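Local coordinates for protein lovastatin nonaketide synthase mokA (Monascus pilosus, PDB 6AD3) that carries out the iterative nine-step assembly of the lovastatin (monacolin K) polyketide chain, represented here by its condensation domain, at residues T178-T183 against T187-D192; Q329-A334 against E501-I506; H235-A240 against N359-A364; V436-Q441 against A459-T464. The protein carries 1 engineered substitution. One frame throughout, in Å; residues are numbered along the deposited sequence.

Contact 1: residues T178-T183 against T187-D192; sequences TQYDIT and TLRLVD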
loop_
_atom_site.group_PDB
_atom_site.type_symbol
_atom_site.label_atom_id
_atom_site.label_comp_id
_atom_site.label_asym_id
_atom_site.label_seq_id
_atom_site.Cartn_x
_atom_site.Cartn_y
_atom_site.Cartn_z
ATOM N N THR A 178 5.553 -0.890 -17.686
ATOM C CA THR A 178 6.977 -0.748 -17.937
ATOM C C THR A 178 7.764 -1.976 -17.420
ATOM O O THR A 178 7.322 -2.694 -16.520
ATOM C CB THR A 178 7.521 0.566 -17.335
ATOM O OG1 THR A 178 8.750 0.931 -18.019
ATOM C CG2 THR A 178 7.781 0.373 -15.909
ATOM N N GLN A 179 8.857 -2.289 -18.104
ATOM C CA GLN A 179 9.718 -3.414 -17.728
ATOM C C GLN A 179 10.950 -2.888 -16.977
ATOM O O GLN A 179 11.848 -2.335 -17.590
ATOM C CB GLN A 179 10.166 -4.148 -19.010
ATOM C CG GLN A 179 9.002 -4.620 -19.878
ATOM C CD GLN A 179 8.171 -5.664 -19.164
ATOM O OE1 GLN A 179 8.671 -6.729 -18.815
ATOM N NE2 GLN A 179 6.937 -5.319 -18.842
ATOM N N TYR A 180 10.937 -2.943 -15.648
ATOM C CA TYR A 180 12.072 -2.457 -14.880
ATOM C C TYR A 180 13.247 -3.434 -15.007
ATOM O O TYR A 180 13.090 -4.609 -14.733
ATOM C CB TYR A 180 11.684 -2.306 -13.419
ATOM C CG TYR A 180 10.749 -1.167 -13.176
ATOM C CD1 TYR A 180 11.164 0.114 -13.322
ATOM C CD2 TYR A 180 9.444 -1.390 -12.766
ATOM C CE1 TYR A 180 10.287 1.192 -13.139
ATOM C CE2 TYR A 180 8.539 -0.344 -12.634
ATOM C CZ TYR A 180 8.978 0.951 -12.792
ATOM O OH TYR A 180 8.115 2.008 -12.665
ATOM N N ASP A 181 14.400 -2.948 -15.434
ATOM C CA ASP A 181 15.611 -3.807 -15.454
ATOM C C ASP A 181 16.365 -3.650 -14.120
ATOM O O ASP A 181 17.365 -2.898 -14.020
ATOM C CB ASP A 181 16.492 -3.423 -16.626
ATOM C CG ASP A 181 17.715 -4.350 -16.792
ATOM O OD1 ASP A 181 17.873 -5.296 -16.005
ATOM O OD2 ASP A 181 18.525 -4.071 -17.695
ATOM N N ILE A 182 15.855 -4.284 -13.075
ATOM C CA ILE A 182 16.379 -3.968 -11.725
ATOM C C ILE A 182 17.849 -4.376 -11.542
ATOM O O ILE A 182 18.577 -3.742 -10.773
ATOM C CB ILE A 182 15.498 -4.547 -10.592
ATOM C CG1 ILE A 182 15.480 -6.059 -10.621
ATOM C CG2 ILE A 182 14.071 -4.002 -10.708
ATOM C CD1 ILE A 182 14.831 -6.669 -9.410
ATOM N N THR A 183 18.307 -5.384 -12.304
ATOM C CA THR A 183 19.681 -5.760 -12.270
ATOM C C THR A 183 20.587 -4.601 -12.594
ATOM O O THR A 183 21.633 -4.455 -11.984
ATOM C CB THR A 183 19.999 -6.920 -13.255
ATOM O OG1 THR A 183 19.022 -7.957 -13.097
ATOM C CG2 THR A 183 21.350 -7.481 -12.927
ATOM N N THR A 187 14.820 1.247 -11.916
ATOM C CA THR A 187 13.875 0.970 -10.852
ATOM C C THR A 187 12.783 2.024 -10.687
ATOM O O THR A 187 11.840 1.809 -9.917
ATOM C CB THR A 187 14.587 0.840 -9.495
ATOM O OG1 THR A 187 15.227 2.099 -9.181
ATOM C CG2 THR A 187 15.622 -0.267 -9.547
ATOM N N LEU A 188 12.886 3.151 -11.405
ATOM C CA LEU A 188 11.981 4.297 -11.200
ATOM C C LEU A 188 11.660 4.920 -12.560
ATOM O O LEU A 188 12.488 4.852 -13.517
ATOM C CB LEU A 188 12.701 5.363 -10.394
ATOM C CG LEU A 188 12.723 5.436 -8.898
ATOM C CD1 LEU A 188 13.211 6.855 -8.516
ATOM C CD2 LEU A 188 11.351 5.180 -8.276
ATOM N N ARG A 189 10.481 5.508 -12.675
ATOM C CA ARG A 189 10.215 6.460 -13.754
ATOM C C ARG A 189 9.735 7.755 -13.153
ATOM O O ARG A 189 8.964 7.744 -12.204
ATOM C CB ARG A 189 9.148 5.924 -14.727
ATOM C CG ARG A 189 9.376 4.484 -15.172
ATOM C CD ARG A 189 10.204 4.421 -16.419
ATOM N NE ARG A 189 10.472 3.033 -16.819
ATOM C CZ ARG A 189 11.596 2.394 -16.559
ATOM N NH1 ARG A 189 12.421 2.884 -15.646
ATOM N NH2 ARG A 189 11.785 1.153 -17.032
ATOM N N LEU A 190 10.346 8.857 -13.580
ATOM C CA LEU A 190 9.921 10.188 -13.149
ATOM C C LEU A 190 9.649 11.027 -14.379
ATOM O O LEU A 190 10.586 11.321 -15.107
ATOM C CB LEU A 190 11.009 10.858 -12.327
ATOM C CG LEU A 190 11.435 10.132 -11.054
ATOM C CD1 LEU A 190 12.729 10.679 -10.496
ATOM C CD2 LEU A 190 10.345 10.187 -10.006
ATOM N N VAL A 191 8.363 11.242 -14.679
ATOM C CA VAL A 191 7.938 11.771 -15.976
ATOM C C VAL A 191 6.945 12.896 -15.793
ATOM O O VAL A 191 5.914 12.732 -15.102
ATOM C CB VAL A 191 7.321 10.683 -16.861
ATOM C CG1 VAL A 191 6.914 11.285 -18.216
ATOM C CG2 VAL A 191 8.275 9.530 -17.014
ATOM N N ASP A 192 7.230 14.037 -16.436
ATOM C CA ASP A 192 6.319 15.183 -16.468
ATOM C C ASP A 192 5.732 15.260 -17.847
ATOM O O ASP A 192 6.457 15.627 -18.807
ATOM C CB ASP A 192 7.099 16.486 -16.155
ATOM C CG ASP A 192 6.260 17.763 -16.370
ATOM O OD1 ASP A 192 5.019 17.669 -16.475
ATOM O OD2 ASP A 192 6.880 18.859 -16.481
#
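In the N-terminal lobe of the condensation domain, the connection from helix 165-176 to strand 188-195 folds back on the start of that strand, and Arg189 clasps Thr178 across it. The guanidinium meets the threonine side-on. NE lies 3.0 Å from Thr178 OG1, with an N-H...O angle of 157°. NH2 reaches the same Thr178 OG1 at 3.2 Å, less straight. One hydroxyl oxygen thus takes two N-H groups, each slightly tilted from the guanidinium plane. A bend at chi2 (-91°) turns the arginine chain back toward the first residues of its own strand. There NH1 of Arg189 donates to the O of Leu188 at 2.9 Å, and it also pairs with the carboxylate of Asp186. These bonds together limit rotation of the flat group. Tyr180 CE1 sits over one of its faces, 3.7 Å above the plane, with ring and guanidinium turned 54° apart. The same atom, Tyr180 CE1, comes within 3.6 Å of Thr187 C, which approaches the ring obliquely. Further along, Ile182 CG2 touches Thr187 CG2 at 4.2 Å. Asn155 accepts from the backbone N of both Thr187 and Leu188. Strand 188-195 runs between strands 157-161 and 199-206 of the five-stranded sheet, with Leu188 and Leu190 turned onto helix 112-125 and Tyr180 and Arg189 resting on Ala205 of strand 199-206.

Contact 2: residues Q329-A334 against E501-I506; sequences QFYLAA and ESYISI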
loop_
_atom_site.group_PDB
_atom_site.type_symbol
_atom_site.label_atom_id
_atom_site.label_comp_id
_atom_site.label_asym_id
_atom_site.label_seq_id
_atom_site.Cartn_x
_atom_site.Cartn_y
_atom_site.Cartn_z
ATOM N N GLN A 329 -9.855 4.522 13.016
ATOM C CA GLN A 329 -10.389 3.400 13.755
ATOM C C GLN A 329 -11.868 3.202 13.506
ATOM O O GLN A 329 -12.329 2.084 13.457
ATOM C CB GLN A 329 -10.112 3.553 15.225
ATOM C CG GLN A 329 -8.639 3.429 15.550
ATOM C CD GLN A 329 -8.234 4.169 16.833
ATOM O OE1 GLN A 329 -9.041 4.847 17.471
ATOM N NE2 GLN A 329 -6.947 4.166 17.103
ATOM N N PHE A 330 -12.577 4.295 13.246
ATOM C CA PHE A 330 -14.000 4.231 12.856
ATOM C C PHE A 330 -14.159 3.549 11.473
ATOM O O PHE A 330 -14.953 2.590 11.300
ATOM C CB PHE A 330 -14.595 5.667 12.817
ATOM C CG PHE A 330 -16.126 5.709 12.787
ATOM C CD1 PHE A 330 -16.840 5.262 11.664
ATOM C CD2 PHE A 330 -16.825 6.290 13.808
ATOM C CE1 PHE A 330 -18.217 5.380 11.607
ATOM C CE2 PHE A 330 -18.187 6.364 13.771
ATOM C CZ PHE A 330 -18.896 5.903 12.688
ATOM N N TYR A 331 -13.341 3.965 10.508
ATOM C CA TYR A 331 -13.422 3.386 9.189
ATOM C C TYR A 331 -13.091 1.856 9.264
ATOM O O TYR A 331 -13.714 1.035 8.582
ATOM C CB TYR A 331 -12.488 4.131 8.230
ATOM C CG TYR A 331 -12.942 5.517 7.899
ATOM C CD1 TYR A 331 -14.075 5.716 7.128
ATOM C CD2 TYR A 331 -12.216 6.657 8.306
ATOM C CE1 TYR A 331 -14.548 6.983 6.868
ATOM C CE2 TYR A 331 -12.666 7.937 8.005
ATOM C CZ TYR A 331 -13.815 8.086 7.224
ATOM O OH TYR A 331 -14.352 9.335 6.924
ATOM N N LEU A 332 -12.101 1.503 10.089
ATOM C CA LEU A 332 -11.653 0.108 10.208
ATOM C C LEU A 332 -12.746 -0.725 10.884
ATOM O O LEU A 332 -13.101 -1.797 10.424
ATOM C CB LEU A 332 -10.371 0.050 11.025
ATOM C CG LEU A 332 -9.954 -1.383 11.420
ATOM C CD1 LEU A 332 -9.676 -2.242 10.204
ATOM C CD2 LEU A 332 -8.739 -1.331 12.312
ATOM N N ALA A 333 -13.315 -0.183 11.951
ATOM C CA ALA A 333 -14.369 -0.868 12.646
ATOM C C ALA A 333 -15.576 -1.119 11.753
ATOM O O ALA A 333 -16.148 -2.185 11.794
ATOM C CB ALA A 333 -14.776 -0.096 13.927
ATOM N N ALA A 334 -15.962 -0.122 10.957
ATOM C CA ALA A 334 -17.075 -0.242 10.080
ATOM C C ALA A 334 -16.783 -1.258 8.945
ATOM O O ALA A 334 -17.652 -2.031 8.538
ATOM C CB ALA A 334 -17.435 1.132 9.528
ATOM N N GLU A 501 -20.800 0.767 -2.012
ATOM C CA GLU A 501 -22.081 1.379 -1.695
ATOM C C GLU A 501 -22.546 0.935 -0.318
ATOM O O GLU A 501 -23.098 1.727 0.432
ATOM C CB GLU A 501 -23.130 1.028 -2.751
ATOM C CG GLU A 501 -22.926 1.797 -4.061
ATOM C CD GLU A 501 -23.881 1.384 -5.173
ATOM O OE1 GLU A 501 -23.882 2.098 -6.206
ATOM O OE2 GLU A 501 -24.464 0.251 -5.129
ATOM N N SER A 502 -22.447 -0.364 -0.047
ATOM C CA SER A 502 -22.818 -0.901 1.282
ATOM C C SER A 502 -21.973 -0.334 2.415
ATOM O O SER A 502 -22.465 -0.062 3.509
ATOM C CB SER A 502 -22.766 -2.427 1.291
ATOM O OG SER A 502 -23.808 -2.943 0.489
ATOM N N TYR A 503 -20.695 -0.096 2.125
ATOM C CA TYR A 503 -19.786 0.458 3.099
ATOM C C TYR A 503 -20.129 1.913 3.394
ATOM O O TYR A 503 -20.210 2.322 4.563
ATOM C CB TYR A 503 -18.348 0.310 2.585
ATOM C CG TYR A 503 -17.303 0.814 3.555
ATOM C CD1 TYR A 503 -17.173 0.260 4.831
ATOM C CD2 TYR A 503 -16.434 1.819 3.189
ATOM C CE1 TYR A 503 -16.224 0.723 5.729
ATOM C CE2 TYR A 503 -15.500 2.323 4.095
ATOM C CZ TYR A 503 -15.382 1.745 5.352
ATOM O OH TYR A 503 -14.471 2.252 6.252
ATOM N N ILE A 504 -20.401 2.683 2.358
ATOM C CA ILE A 504 -20.791 4.075 2.550
ATOM C C ILE A 504 -22.097 4.158 3.342
ATOM O O ILE A 504 -22.238 4.969 4.308
ATOM C CB ILE A 504 -20.907 4.812 1.203
ATOM C CG1 ILE A 504 -19.498 5.008 0.628
ATOM C CG2 ILE A 504 -21.613 6.160 1.367
ATOM C CD1 ILE A 504 -19.487 5.455 -0.813
ATOM N N SER A 505 -23.036 3.289 3.000
ATOM C CA SER A 505 -24.283 3.193 3.782
ATOM C C SER A 505 -24.045 2.905 5.262
ATOM O O SER A 505 -24.652 3.537 6.159
ATOM C CB SER A 505 -25.248 2.165 3.145
ATOM O OG SER A 505 -25.704 2.635 1.871
ATOM N N ILE A 506 -23.163 1.974 5.546
ATOM C CA ILE A 506 -22.914 1.570 6.917
ATOM C C ILE A 506 -22.176 2.664 7.691
ATOM O O ILE A 506 -22.471 2.899 8.860
ATOM C CB ILE A 506 -22.196 0.164 6.989
ATOM C CG1 ILE A 506 -22.877 -0.716 8.035
ATOM C CG2 ILE A 506 -20.723 0.287 7.259
ATOM C CD1 ILE A 506 -22.198 -2.064 8.280
#
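The hydroxyl of Tyr503 donates to the backbone carbonyl of Tyr331, with OH and O 2.7 Å apart. The bond comes in from the flank of the carbonyl: the C=O...OH angle is 108°, and the donor is tilted 30° from the carbonyl plane. A flank approach is consistent with a helical carbonyl that also accepts along its own helix. Tyr503 gets there because its CG is anti to the backbone N, which sends the ring straight out from helix 501-506 to the other helix. Tyr331 O and Ala334 C lie at the edge of the Tyr503 ring, near its plane. The oxygen Tyr503 OH also lies 3.4 Å from Tyr331 CB, at the edge of the Tyr331 ring and near its plane. The two tyrosine side chains cross at about a right angle. This is helix-on-helix packing in the C-terminal lobe, whose chloramphenicol acetyltransferase-like fold sets helices against a mixed sheet. The segment axes come no nearer than 10.7 Å, and their directions differ by 122°. The long tyrosine spans that gap. Ala334 points its CB at the other helix and meets both Tyr503 and Ile506. Its CB lies 4.0 Å from Tyr503 CE1. The same Ala334 CB is 4.1 Å from CG2 of Ile506, whose CA is 6.9 Å from the CA of Ala334. All four touching residues are buried. Tyr503 continues onto Tyr335 and Leu338, and Ile506 onto Val337 and Arg341. Tyr331 also packs on Ile316 of helix 310-322, on Leu308 and on Pro480.

Contact 3: residues H235-A240 against N359-A364; sequences HVPQFA and NVDELA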
loop_
_atom_site.group_PDB
_atom_site.type_symbol
_atom_site.label_atom_id
_atom_site.label_comp_id
_atom_site.label_asym_id
_atom_site.label_seq_id
_atom_site.Cartn_x
_atom_site.Cartn_y
_atom_site.Cartn_z
ATOM N N HIS A 235 22.491 15.682 5.662
ATOM C CA HIS A 235 22.301 14.370 6.249
ATOM C C HIS A 235 21.159 13.683 5.520
ATOM O O HIS A 235 20.040 14.206 5.483
ATOM C CB HIS A 235 21.950 14.485 7.735
ATOM C CG HIS A 235 21.466 13.201 8.334
ATOM N ND1 HIS A 235 22.196 12.033 8.270
ATOM C CD2 HIS A 235 20.283 12.875 8.922
ATOM C CE1 HIS A 235 21.482 11.037 8.768
ATOM N NE2 HIS A 235 20.337 11.532 9.218
ATOM N N VAL A 236 21.407 12.472 5.005
ATOM C CA VAL A 236 20.329 11.673 4.356
ATOM C C VAL A 236 20.313 10.289 4.947
ATOM O O VAL A 236 21.335 9.591 4.930
ATOM C CB VAL A 236 20.560 11.577 2.802
ATOM C CG1 VAL A 236 19.475 10.722 2.120
ATOM C CG2 VAL A 236 20.593 12.950 2.190
ATOM N N PRO A 237 19.193 9.883 5.523
ATOM C CA PRO A 237 19.111 8.541 6.046
ATOM C C PRO A 237 18.959 7.521 4.924
ATOM O O PRO A 237 17.965 7.512 4.210
ATOM C CB PRO A 237 17.881 8.585 6.948
ATOM C CG PRO A 237 17.058 9.676 6.416
ATOM C CD PRO A 237 17.991 10.680 5.825
ATOM N N GLN A 238 19.975 6.700 4.724
ATOM C CA GLN A 238 19.984 5.870 3.552
ATOM C C GLN A 238 19.286 4.534 3.851
ATOM O O GLN A 238 19.434 3.956 4.954
ATOM C CB GLN A 238 21.415 5.636 3.084
ATOM C CG GLN A 238 22.165 6.931 2.746
ATOM C CD GLN A 238 21.661 7.581 1.499
ATOM O OE1 GLN A 238 20.779 7.032 0.795
ATOM N NE2 GLN A 238 22.286 8.703 1.128
ATOM N N PHE A 239 18.659 3.967 2.811
ATOM C CA PHE A 239 17.798 2.787 2.990
ATOM C C PHE A 239 18.535 1.610 3.577
ATOM O O PHE A 239 18.077 0.986 4.522
ATOM C CB PHE A 239 17.166 2.401 1.663
ATOM C CG PHE A 239 16.273 1.226 1.754
ATOM C CD1 PHE A 239 15.062 1.333 2.419
ATOM C CD2 PHE A 239 16.765 -0.034 1.469
ATOM C CE1 PHE A 239 14.233 0.216 2.577
ATOM C CE2 PHE A 239 15.944 -1.153 1.584
ATOM C CZ PHE A 239 14.684 -1.025 2.141
ATOM N N ALA A 240 19.716 1.286 3.034
ATOM C CA ALA A 240 20.419 0.078 3.498
ATOM C C ALA A 240 20.765 0.162 4.956
ATOM O O ALA A 240 20.737 -0.853 5.656
ATOM C CB ALA A 240 21.666 -0.167 2.664
ATOM N N ASN A 359 10.447 7.127 13.481
ATOM C CA ASN A 359 11.345 8.157 13.959
ATOM C C ASN A 359 11.723 9.101 12.826
ATOM O O ASN A 359 11.373 8.877 11.695
ATOM C CB ASN A 359 12.567 7.575 14.639
ATOM C CG ASN A 359 13.462 6.833 13.691
ATOM O OD1 ASN A 359 13.681 7.252 12.582
ATOM N ND2 ASN A 359 13.972 5.722 14.130
ATOM N N VAL A 360 12.428 10.166 13.158
ATOM C CA VAL A 360 12.660 11.231 12.220
ATOM C C VAL A 360 13.330 10.699 10.962
ATOM O O VAL A 360 12.932 11.032 9.879
ATOM C CB VAL A 360 13.616 12.251 12.886
ATOM C CG1 VAL A 360 14.208 13.240 11.904
ATOM C CG2 VAL A 360 12.912 12.951 14.026
ATOM N N ASP A 361 14.352 9.882 11.127
ATOM C CA ASP A 361 15.069 9.378 9.976
ATOM C C ASP A 361 14.220 8.445 9.109
ATOM O O ASP A 361 14.232 8.551 7.916
ATOM C CB ASP A 361 16.369 8.730 10.389
ATOM C CG ASP A 361 17.493 9.750 10.599
ATOM O OD1 ASP A 361 17.331 10.928 10.312
ATOM O OD2 ASP A 361 18.558 9.351 11.034
ATOM N N GLU A 362 13.473 7.552 9.741
ATOM C CA GLU A 362 12.589 6.654 9.012
ATOM C C GLU A 362 11.537 7.403 8.219
ATOM O O GLU A 362 11.177 7.005 7.150
ATOM C CB GLU A 362 11.883 5.682 9.964
ATOM C CG GLU A 362 12.847 4.750 10.657
ATOM C CD GLU A 362 12.175 3.862 11.724
ATOM O OE1 GLU A 362 12.873 2.948 12.180
ATOM O OE2 GLU A 362 11.116 4.251 12.293
ATOM N N LEU A 363 11.028 8.504 8.768
ATOM C CA LEU A 363 10.047 9.295 8.064
ATOM C C LEU A 363 10.618 9.986 6.834
ATOM O O LEU A 363 9.900 10.164 5.861
ATOM C CB LEU A 363 9.435 10.345 8.987
ATOM C CG LEU A 363 8.540 9.787 10.075
ATOM C CD1 LEU A 363 8.327 10.874 11.164
ATOM C CD2 LEU A 363 7.195 9.361 9.494
ATOM N N ALA A 364 11.888 10.413 6.910
ATOM C CA ALA A 364 12.537 11.203 5.843
ATOM C C ALA A 364 13.159 10.337 4.744
ATOM O O ALA A 364 13.385 10.795 3.636
ATOM C CB ALA A 364 13.590 12.118 6.449
#
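A short helix of the C-terminal lobe, 360-364, meets the run of chain that leads into helix 239-251 of the N-terminal lobe, through His235 and Pro237 on one side and Asp361 and Ala364 on the other. It is a surface contact between the lobes. His235 NE2 donates to Asp361 OD1 at 3.3 Å, with an N-H...O angle of 146°. With CG anti to the backbone N (chi1 168°), the histidine carries its ring out to the acid. The oxygen lies in the imidazole plane and is met on its syn side, 35° out of the carboxylate plane. A weak bond also runs from His235 NE2 to Asp361 OD2, so one N-H is shared by both oxygens. Pro237 packs beside this pair, against Asp361. Its CB lies 3.8 Å from Asp361 CB, and its CG lies 3.4 Å from Asp361 O. Pro237 CG also touches Ala364 CB at 4.2 Å. Asn359 caps the short helix: its OD1 accepts from Glu362 N at 2.9 Å, almost straight. Beyond the pair, Gln238, the N-cap residue of helix 239-251, bonds Arg125 O and Glu127 N, at the C-terminal end of helix 112-125 and just beyond it, while Phe239 meets Phe369 edge-to-face, near the start of strand 371-377.

Contact 4: residues V436-Q441 against A459-T464; sequences VFDYKQ and ATRERT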
loop_
_atom_site.group_PDB
_atom_site.type_symbol
_atom_site.label_atom_id
_atom_site.label_comp_id
_atom_site.label_asym_id
_atom_site.label_seq_id
_atom_site.Cartn_x
_atom_site.Cartn_y
_atom_site.Cartn_z
ATOM N N VAL A 436 -7.560 -6.551 3.506
ATOM C CA VAL A 436 -6.624 -5.497 3.903
ATOM C C VAL A 436 -7.368 -4.171 4.011
ATOM O O VAL A 436 -8.264 -3.888 3.212
ATOM C CB VAL A 436 -5.462 -5.378 2.886
ATOM C CG1 VAL A 436 -4.664 -4.079 3.055
ATOM C CG2 VAL A 436 -4.533 -6.580 2.990
ATOM N N PHE A 437 -6.886 -3.334 4.936
ATOM C CA PHE A 437 -7.341 -1.985 5.147
ATOM C C PHE A 437 -6.127 -1.056 5.152
ATOM O O PHE A 437 -5.189 -1.225 5.949
ATOM C CB PHE A 437 -8.075 -1.869 6.487
ATOM C CG PHE A 437 -8.583 -0.455 6.790
ATOM C CD1 PHE A 437 -9.616 0.082 6.057
ATOM C CD2 PHE A 437 -7.997 0.335 7.761
ATOM C CE1 PHE A 437 -10.084 1.367 6.301
ATOM C CE2 PHE A 437 -8.528 1.588 8.073
ATOM C CZ PHE A 437 -9.549 2.109 7.332
ATOM N N ASP A 438 -6.143 -0.061 4.284
ATOM C CA ASP A 438 -5.005 0.861 4.144
ATOM C C ASP A 438 -5.514 2.283 4.147
ATOM O O ASP A 438 -6.183 2.721 3.197
ATOM C CB ASP A 438 -4.245 0.556 2.848
ATOM C CG ASP A 438 -3.000 1.446 2.644
ATOM O OD1 ASP A 438 -2.907 2.476 3.305
ATOM O OD2 ASP A 438 -2.075 1.003 1.908
ATOM N N TYR A 439 -5.212 3.005 5.236
ATOM C CA TYR A 439 -5.710 4.364 5.434
ATOM C C TYR A 439 -4.515 5.310 5.557
ATOM O O TYR A 439 -3.544 5.020 6.263
ATOM C CB TYR A 439 -6.540 4.418 6.719
ATOM C CG TYR A 439 -6.863 5.798 7.245
ATOM C CD1 TYR A 439 -5.928 6.535 7.959
ATOM C CD2 TYR A 439 -8.100 6.355 7.025
ATOM C CE1 TYR A 439 -6.241 7.781 8.487
ATOM C CE2 TYR A 439 -8.441 7.587 7.593
ATOM C CZ TYR A 439 -7.499 8.268 8.350
ATOM O OH TYR A 439 -7.801 9.544 8.825
ATOM N N LYS A 440 -4.578 6.384 4.812
ATOM C CA LYS A 440 -3.593 7.461 4.922
ATOM C C LYS A 440 -4.235 8.853 4.975
ATOM O O LYS A 440 -5.349 9.060 4.481
ATOM C CB LYS A 440 -2.586 7.352 3.790
ATOM C CG LYS A 440 -3.093 7.882 2.464
ATOM C CD LYS A 440 -2.054 7.732 1.373
ATOM C CE LYS A 440 -2.653 8.259 0.064
ATOM N NZ LYS A 440 -1.707 8.225 -1.044
ATOM N N GLN A 441 -3.558 9.777 5.691
ATOM C CA GLN A 441 -4.084 11.104 5.983
ATOM C C GLN A 441 -3.257 12.280 5.435
ATOM O O GLN A 441 -3.596 13.416 5.671
ATOM C CB GLN A 441 -4.110 11.264 7.500
ATOM C CG GLN A 441 -5.447 11.328 8.104
ATOM C CD GLN A 441 -5.349 11.671 9.594
ATOM O OE1 GLN A 441 -6.085 12.490 10.086
ATOM N NE2 GLN A 441 -4.399 11.053 10.287
ATOM N N ALA A 459 -3.905 6.366 -9.435
ATOM C CA ALA A 459 -3.013 5.463 -8.731
ATOM C C ALA A 459 -3.219 4.046 -9.191
ATOM O O ALA A 459 -4.333 3.531 -9.192
ATOM C CB ALA A 459 -3.257 5.552 -7.224
ATOM N N THR A 460 -2.146 3.412 -9.610
ATOM C CA THR A 460 -2.190 1.978 -9.922
ATOM C C THR A 460 -1.059 1.277 -9.139
ATOM O O THR A 460 0.078 1.189 -9.589
ATOM C CB THR A 460 -2.054 1.727 -11.447
ATOM O OG1 THR A 460 -3.013 2.532 -12.153
ATOM C CG2 THR A 460 -2.249 0.295 -11.770
ATOM N N ARG A 461 -1.404 0.790 -7.966
ATOM C CA ARG A 461 -0.485 0.037 -7.136
ATOM C C ARG A 461 -0.408 -1.413 -7.617
ATOM O O ARG A 461 -1.313 -1.894 -8.318
ATOM C CB ARG A 461 -0.990 0.058 -5.693
ATOM C CG ARG A 461 -0.973 1.430 -5.076
ATOM C CD ARG A 461 -1.497 1.413 -3.648
ATOM N NE ARG A 461 -0.609 0.678 -2.777
ATOM C CZ ARG A 461 -0.837 0.477 -1.481
ATOM N NH1 ARG A 461 -1.918 0.971 -0.908
ATOM N NH2 ARG A 461 0.004 -0.247 -0.776
ATOM N N GLU A 462 0.648 -2.106 -7.217
ATOM C CA GLU A 462 0.838 -3.503 -7.541
ATOM C C GLU A 462 -0.383 -4.307 -7.191
ATOM O O GLU A 462 -1.065 -4.012 -6.223
ATOM C CB GLU A 462 2.041 -4.085 -6.781
ATOM C CG GLU A 462 1.878 -4.041 -5.256
ATOM C CD GLU A 462 2.977 -4.751 -4.500
ATOM O OE1 GLU A 462 3.881 -5.312 -5.151
ATOM O OE2 GLU A 462 3.001 -4.646 -3.253
ATOM N N ARG A 463 -0.569 -5.413 -7.910
ATOM C CA ARG A 463 -1.556 -6.415 -7.512
ATOM C C ARG A 463 -1.099 -7.089 -6.237
ATOM O O ARG A 463 0.094 -7.087 -5.917
ATOM C CB ARG A 463 -1.732 -7.476 -8.597
ATOM C CG ARG A 463 -2.315 -6.926 -9.883
ATOM C CD ARG A 463 -2.612 -8.051 -10.876
ATOM N NE ARG A 463 -3.003 -7.536 -12.184
ATOM C CZ ARG A 463 -3.160 -8.301 -13.270
ATOM N NH1 ARG A 463 -3.052 -9.634 -13.199
ATOM N NH2 ARG A 463 -3.554 -7.748 -14.404
ATOM N N THR A 464 -2.084 -7.578 -5.485
ATOM C CA THR A 464 -1.855 -8.316 -4.259
ATOM C C THR A 464 -2.819 -9.503 -4.248
ATOM O O THR A 464 -3.752 -9.542 -5.048
ATOM C CB THR A 464 -2.079 -7.440 -3.008
ATOM O OG1 THR A 464 -3.468 -7.191 -2.839
ATOM C CG2 THR A 464 -1.373 -6.140 -3.114
HETATM O O HOH W 1 -0.781 -1.317 1.926
#
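Arg461 NH1 and Asp438 OD2 form a salt bridge of 2.8 Å, with a nearly straight N-H...O angle of 162°. The carboxylate and guanidinium planes stand perpendicular. The oxygen lies near the arginine plane, but the N-H reaches it from above the carboxylate plane. One water adds a second link: it donates to Asp438 OD2 at 2.7 Å and accepts from Arg461 NH2 at 3.0 Å. OD2 therefore takes two donors, and both terminal nitrogens of Arg461 serve the same acid, one directly and one through water. The arginine charge and the two donors would probably favour the ionised carboxylate. A bend at chi3 (67°) lets the arginine bring these nitrogens to the acid. The backbones stay far apart, 12.2 Å between the CA atoms of Asp438 and Arg461. Glu471 gives NH1 of Arg461 a second, long and weak ion pair. Asp438 is held by its strand, which bonds Leu470 of strand 468-473. On the far side, neighbouring Glu462 pairs with Arg208. Strand 435-440 belongs to the sheet of the C-terminal lobe, whereas strand 453-460 crosses over to join the N-terminal sheet, a crossing consistent with the latch of condensation domains.

Contacts 1 and 2 lie on opposite sides of the chain's centre, their own centres 36 Å apart, one in each lobe of the condensation domain. Contact 4 stands between them, about 4 Å from the chain's centre. It touches contact 2: Phe437 CZ packs on Tyr331 CB at 3.7 Å, joining the sheet to its helix. It shares the N-terminal sheet with contact 1, their nearest atoms about 9 Å apart. Contacts 3 and 4 both join the lobes, at centres 23 Å apart. Contacts 1 and 4 also border the loop after strand 199-206, site of the family's HHxxxDG motif: Thr187 bonds the backbone of His207, and Glu462 pairs with Arg208, which in the deposited chain stands at the motif's second histidine position.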